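Local coordinates for protein NAD-dependent aldehyde dehydrogenase (Burkholderia multivorans, PDB 5UJU) that probably oxidises aldehydes to carboxylic acids with NAD as the electron acceptor, as other members of the aldehyde dehydrogenase family do, at residues E166-I178 and L544-V556. Residues are numbered along the deposited sequence; the frame is centred on the assembly and turned at random. Where two conformers were deposited one is given.
Sequences EAVAYAWDQLRRI and LADAAFVANRFRV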
loop_
_atom_site.group_PDB
_atom_site.type_symbol
_atom_site.label_atom_id
_atom_site.label_comp_id
_atom_site.label_asym_id
_atom_site.label_seq_id
_atom_site.Cartn_x
_atom_site.Cartn_y
_atom_site.Cartn_z
ATOM N N GLU A 166 4.381 -6.612 -16.687
ATOM C CA GLU A 166 4.648 -5.391 -15.938
ATOM C C GLU A 166 4.423 -5.592 -14.445
ATOM O O GLU A 166 5.243 -5.174 -13.620
ATOM C CB GLU A 166 3.758 -4.270 -16.479
ATOM C CG GLU A 166 3.950 -2.943 -15.804
ATOM C CD GLU A 166 3.027 -1.889 -16.401
ATOM O OE1 GLU A 166 1.802 -2.133 -16.428
ATOM O OE2 GLU A 166 3.532 -0.840 -16.838
ATOM N N ALA A 167 3.309 -6.231 -14.079
ATOM C CA ALA A 167 3.033 -6.488 -12.671
ATOM C C ALA A 167 4.096 -7.402 -12.052
ATOM O O ALA A 167 4.524 -7.182 -10.913
ATOM C CB ALA A 167 1.639 -7.092 -12.519
ATOM N N VAL A 168 4.526 -8.433 -12.789
ATOM C CA VAL A 168 5.571 -9.327 -12.291
ATOM C C VAL A 168 6.871 -8.559 -12.095
ATOM O O VAL A 168 7.575 -8.742 -11.093
ATOM C CB VAL A 168 5.758 -10.517 -13.252
ATOM C CG1 VAL A 168 6.972 -11.344 -12.851
ATOM C CG2 VAL A 168 4.512 -11.386 -13.276
ATOM N N ALA A 169 7.187 -7.654 -13.030
ATOM C CA ALA A 169 8.425 -6.885 -12.941
ATOM C C ALA A 169 8.427 -5.967 -11.720
ATOM O O ALA A 169 9.437 -5.871 -11.013
ATOM C CB ALA A 169 8.637 -6.075 -14.227
ATOM N N TYR A 170 7.311 -5.274 -11.464
ATOM C CA TYR A 170 7.211 -4.450 -10.257
ATOM C C TYR A 170 7.344 -5.296 -8.989
ATOM O O TYR A 170 8.005 -4.884 -8.030
ATOM C CB TYR A 170 5.891 -3.681 -10.245
ATOM C CG TYR A 170 5.981 -2.359 -10.982
ATOM C CD1 TYR A 170 5.574 -2.247 -12.305
ATOM C CD2 TYR A 170 6.535 -1.246 -10.368
ATOM C CE1 TYR A 170 5.675 -1.026 -12.990
ATOM C CE2 TYR A 170 6.643 -0.032 -11.035
ATOM C CZ TYR A 170 6.215 0.065 -12.342
ATOM O OH TYR A 170 6.339 1.256 -12.982
ATOM N N ALA A 171 6.694 -6.465 -8.954
ATOM C CA ALA A 171 6.828 -7.362 -7.806
ATOM C C ALA A 171 8.287 -7.734 -7.582
ATOM O O ALA A 171 8.828 -7.528 -6.494
ATOM C CB ALA A 171 5.979 -8.618 -8.009
ATOM N N TRP A 172 8.947 -8.253 -8.620
ATOM C CA TRP A 172 10.360 -8.612 -8.505
ATOM C C TRP A 172 11.205 -7.398 -8.111
ATOM O O TRP A 172 12.147 -7.517 -7.320
ATOM C CB TRP A 172 10.842 -9.223 -9.825
ATOM C CG TRP A 172 12.326 -9.488 -9.889
ATOM C CD1 TRP A 172 13.223 -8.984 -10.789
ATOM C CD2 TRP A 172 13.081 -10.309 -8.988
ATOM N NE1 TRP A 172 14.492 -9.453 -10.510
ATOM C CE2 TRP A 172 14.428 -10.269 -9.411
ATOM C CE3 TRP A 172 12.745 -11.088 -7.872
ATOM C CZ2 TRP A 172 15.439 -10.975 -8.757
ATOM C CZ3 TRP A 172 13.756 -11.785 -7.215
ATOM C CH2 TRP A 172 15.086 -11.716 -7.660
ATOM N N ASP A 173 10.858 -6.210 -8.621
ATOM C CA ASP A 173 11.617 -5.008 -8.281
ATOM C C ASP A 173 11.657 -4.771 -6.768
ATOM O O ASP A 173 12.684 -4.357 -6.225
ATOM C CB ASP A 173 11.003 -3.805 -8.995
ATOM C CG ASP A 173 11.943 -2.608 -9.056
ATOM O OD1 ASP A 173 13.177 -2.788 -9.033
ATOM O OD2 ASP A 173 11.430 -1.480 -9.142
ATOM N N GLN A 174 10.543 -5.025 -6.072
ATOM C CA GLN A 174 10.510 -4.942 -4.612
ATOM C C GLN A 174 11.187 -6.145 -3.951
ATOM O O GLN A 174 11.906 -5.992 -2.959
ATOM C CB GLN A 174 9.066 -4.855 -4.108
ATOM C CG GLN A 174 8.298 -3.642 -4.536
ATOM C CD GLN A 174 9.020 -2.384 -4.113
ATOM O OE1 GLN A 174 9.686 -2.360 -3.073
ATOM N NE2 GLN A 174 8.875 -1.330 -4.885
ATOM N N LEU A 175 10.907 -7.350 -4.440
ATOM C CA LEU A 175 11.426 -8.551 -3.781
ATOM C C LEU A 175 12.952 -8.594 -3.818
ATOM O O LEU A 175 13.593 -9.010 -2.848
ATOM C CB LEU A 175 10.829 -9.806 -4.422
ATOM C CG LEU A 175 9.316 -10.004 -4.277
ATOM C CD1 LEU A 175 8.795 -11.126 -5.182
ATOM C CD2 LEU A 175 8.935 -10.260 -2.826
ATOM N N ARG A 176 13.554 -8.176 -4.932
ATOM C CA ARG A 176 15.000 -8.277 -5.062
ATOM C C ARG A 176 15.752 -7.335 -4.132
ATOM O O ARG A 176 16.963 -7.505 -3.973
ATOM C CB ARG A 176 15.423 -8.013 -6.501
ATOM C CG ARG A 176 15.281 -6.571 -6.909
ATOM C CD ARG A 176 15.448 -6.432 -8.398
ATOM N NE ARG A 176 15.315 -5.046 -8.823
ATOM C CZ ARG A 176 16.305 -4.322 -9.333
ATOM N NH1 ARG A 176 17.506 -4.862 -9.496
ATOM N NH2 ARG A 176 16.083 -3.066 -9.706
ATOM N N ARG A 177 15.083 -6.359 -3.514
ATOM C CA ARG A 177 15.726 -5.401 -2.622
ATOM C C ARG A 177 15.876 -5.921 -1.199
ATOM O O ARG A 177 16.426 -5.213 -0.350
ATOM C CB ARG A 177 14.934 -4.090 -2.579
ATOM C CG ARG A 177 14.591 -3.501 -3.931
ATOM C CD ARG A 177 13.852 -2.180 -3.776
ATOM N NE ARG A 177 13.003 -1.880 -4.927
ATOM C CZ ARG A 177 12.358 -0.730 -5.095
ATOM N NH1 ARG A 177 12.470 0.234 -4.189
ATOM N NH2 ARG A 177 11.601 -0.542 -6.165
ATOM N N ILE A 178 15.400 -7.127 -0.914
ATOM C CA ILE A 178 15.340 -7.650 0.443
ATOM C C ILE A 178 16.373 -8.767 0.556
ATOM O O ILE A 178 16.234 -9.795 -0.122
ATOM C CB ILE A 178 13.930 -8.156 0.780
ATOM C CG1 ILE A 178 12.928 -7.003 0.701
ATOM C CG2 ILE A 178 13.897 -8.829 2.156
ATOM C CD1 ILE A 178 11.505 -7.461 0.577
ATOM N N LEU A 544 -2.169 0.900 -12.439
ATOM C CA LEU A 544 -1.578 -0.217 -13.177
ATOM C C LEU A 544 -0.407 0.329 -13.990
ATOM O O LEU A 544 -0.615 1.033 -14.984
ATOM C CB LEU A 544 -2.602 -0.866 -14.104
ATOM C CG LEU A 544 -3.915 -1.456 -13.601
ATOM C CD1 LEU A 544 -4.749 -1.958 -14.794
ATOM C CD2 LEU A 544 -3.662 -2.582 -12.590
ATOM N N ALA A 545 0.826 0.065 -13.550
ATOM C CA ALA A 545 1.146 -0.545 -12.261
ATOM C C ALA A 545 2.303 0.252 -11.655
ATOM O O ALA A 545 3.050 0.915 -12.382
ATOM C CB ALA A 545 1.521 -2.016 -12.418
ATOM N N ASP A 546 2.442 0.216 -10.332
ATOM C CA ASP A 546 3.519 0.926 -9.652
ATOM C C ASP A 546 3.910 0.145 -8.401
ATOM O O ASP A 546 3.404 -0.959 -8.150
ATOM C CB ASP A 546 3.106 2.367 -9.317
ATOM C CG ASP A 546 1.888 2.439 -8.387
ATOM O OD1 ASP A 546 1.387 1.395 -7.906
ATOM O OD2 ASP A 546 1.425 3.563 -8.127
ATOM N N ALA A 547 4.806 0.738 -7.604
ATOM C CA ALA A 547 5.287 0.070 -6.397
ATOM C C ALA A 547 4.153 -0.198 -5.421
ATOM O O ALA A 547 4.092 -1.271 -4.818
ATOM C CB ALA A 547 6.387 0.897 -5.733
ATOM N N ALA A 548 3.256 0.772 -5.230
ATOM C CA ALA A 548 2.162 0.565 -4.292
ATOM C C ALA A 548 1.266 -0.582 -4.738
ATOM O O ALA A 548 0.612 -1.215 -3.906
ATOM C CB ALA A 548 1.333 1.844 -4.134
ATOM N N PHE A 549 1.239 -0.874 -6.040
ATOM C CA PHE A 549 0.374 -1.926 -6.550
ATOM C C PHE A 549 0.830 -3.322 -6.110
ATOM O O PHE A 549 -0.000 -4.237 -6.117
ATOM C CB PHE A 549 0.290 -1.853 -8.081
ATOM C CG PHE A 549 -0.738 -2.787 -8.687
ATOM C CD1 PHE A 549 -2.092 -2.561 -8.496
ATOM C CD2 PHE A 549 -0.346 -3.888 -9.432
ATOM C CE1 PHE A 549 -3.042 -3.413 -9.049
ATOM C CE2 PHE A 549 -1.282 -4.742 -9.994
ATOM C CZ PHE A 549 -2.639 -4.506 -9.801
ATOM N N VAL A 550 2.095 -3.497 -5.723
ATOM C CA VAL A 550 2.625 -4.820 -5.356
ATOM C C VAL A 550 3.260 -4.876 -3.970
ATOM O O VAL A 550 3.350 -5.977 -3.382
ATOM C CB VAL A 550 3.651 -5.306 -6.405
ATOM C CG1 VAL A 550 3.038 -5.394 -7.776
ATOM C CG2 VAL A 550 4.893 -4.411 -6.404
ATOM N N ALA A 551 3.742 -3.769 -3.399
ATOM C CA ALA A 551 4.620 -3.834 -2.232
ATOM C C ALA A 551 3.928 -4.361 -0.985
ATOM O O ALA A 551 4.612 -4.778 -0.045
ATOM C CB ALA A 551 5.208 -2.456 -1.922
ATOM N N ASN A 552 2.604 -4.332 -0.938
ATOM C CA ASN A 552 1.872 -4.814 0.222
ATOM C C ASN A 552 1.394 -6.258 0.068
ATOM O O ASN A 552 0.727 -6.765 0.968
ATOM C CB ASN A 552 0.662 -3.921 0.500
ATOM C CG ASN A 552 0.443 -3.686 1.972
ATOM O OD1 ASN A 552 1.264 -4.067 2.810
ATOM N ND2 ASN A 552 -0.673 -3.053 2.304
ATOM N N ARG A 553 1.656 -6.912 -1.067
ATOM C CA ARG A 553 1.119 -8.258 -1.283
ATOM C C ARG A 553 1.981 -9.352 -0.670
ATOM O O ARG A 553 1.573 -10.523 -0.678
ATOM C CB ARG A 553 0.937 -8.523 -2.785
ATOM C CG ARG A 553 0.061 -7.449 -3.497
ATOM C CD ARG A 553 -0.195 -7.825 -4.960
ATOM N NE ARG A 553 -0.913 -6.763 -5.665
ATOM C CZ ARG A 553 -2.185 -6.828 -6.057
ATOM N NH1 ARG A 553 -2.921 -7.918 -5.838
ATOM N NH2 ARG A 553 -2.728 -5.782 -6.677
ATOM N N PHE A 554 3.150 -9.005 -0.145
ATOM C CA PHE A 554 3.990 -9.915 0.624
ATOM C C PHE A 554 4.403 -9.170 1.880
ATOM O O PHE A 554 4.303 -7.935 1.949
ATOM C CB PHE A 554 5.250 -10.356 -0.158
ATOM C CG PHE A 554 6.179 -9.214 -0.459
ATOM C CD1 PHE A 554 7.242 -8.918 0.390
ATOM C CD2 PHE A 554 5.952 -8.391 -1.552
ATOM C CE1 PHE A 554 8.079 -7.840 0.135
ATOM C CE2 PHE A 554 6.781 -7.304 -1.806
ATOM C CZ PHE A 554 7.846 -7.029 -0.968
ATOM N N ARG A 555 4.852 -9.925 2.880
ATOM C CA ARG A 555 5.438 -9.358 4.081
ATOM C C ARG A 555 6.789 -10.027 4.310
ATOM O O ARG A 555 7.151 -10.984 3.619
ATOM C CB ARG A 555 4.510 -9.517 5.298
ATOM C CG ARG A 555 3.096 -8.921 5.144
ATOM C CD ARG A 555 3.051 -7.386 5.325
ATOM N NE ARG A 555 3.658 -6.692 4.191
ATOM C CZ ARG A 555 4.306 -5.536 4.275
ATOM N NH1 ARG A 555 4.432 -4.930 5.445
ATOM N NH2 ARG A 555 4.846 -4.996 3.184
ATOM N N VAL A 556 7.560 -9.483 5.250
ATOM C CA VAL A 556 8.882 -10.008 5.604
ATOM C C VAL A 556 8.864 -10.377 7.082
ATOM O O VAL A 556 8.608 -9.518 7.937
ATOM C CB VAL A 556 9.999 -8.996 5.306
ATOM C CG1 VAL A 556 11.367 -9.603 5.564
ATOM C CG2 VAL A 556 9.905 -8.515 3.863
HETATM O O HOH W 1 3.717 1.307 -14.912
#
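V550 is a knob in a hole on helix 158-175 of this aldehyde dehydrogenase fold: its side chain sits among A167, Y170, A171 and Q174. Its two methyls divide the hollow: CG1 lies 3.9 Å from A167 O, while CG2 approaches Y170 O at 3.5 Å. That split follows from chi1 of -59°, which sets CG1 opposite the carbonyl carbon and CG2 between it and the backbone N. The backbone of A171 forms the hollow's floor, V550 CB lying 4.0 Å from A171 CA, with the A171 and V550 CA atoms 5.5 Å apart.

Toward the start of the helical segment the relief is reversed. The Y170 ring projects from the helix and lies flat against the chain at A545-D546; D546 CA stands 3.9 Å from the ring centroid and 24° off its normal, a CH-pi contact displaced toward the rim. Beside the Y170 hydroxyl, a water donates to E166 OE2 and A545 O; E166 OE2 also accepts from F528 N. The D546 side chain leaves its CA pointing away from helix 158-175, its OD1 capping the short helix 547-550 through F549 N and its OD2 in a salt bridge with R555 of the second subunit, so this side forms part of the dimer interface. One turn on from Y170, Q174 bends at chi2, bringing NE2 against A547 CB.

Farther along, where strand 554-562 begins to pair with strand 191-211, F554 becomes the bump. Q174 CB meets the ring edge and I178 CD1 approaches obliquely, 3.5 Å from F554 CE1; the same methyl touches V556 CG2. I202 of strand 191-211 also packs on L175, I178 and F554. Over one ring face, L175 CD2 is nearly centred, 3.6 Å from the F554 centroid and 4° off the normal.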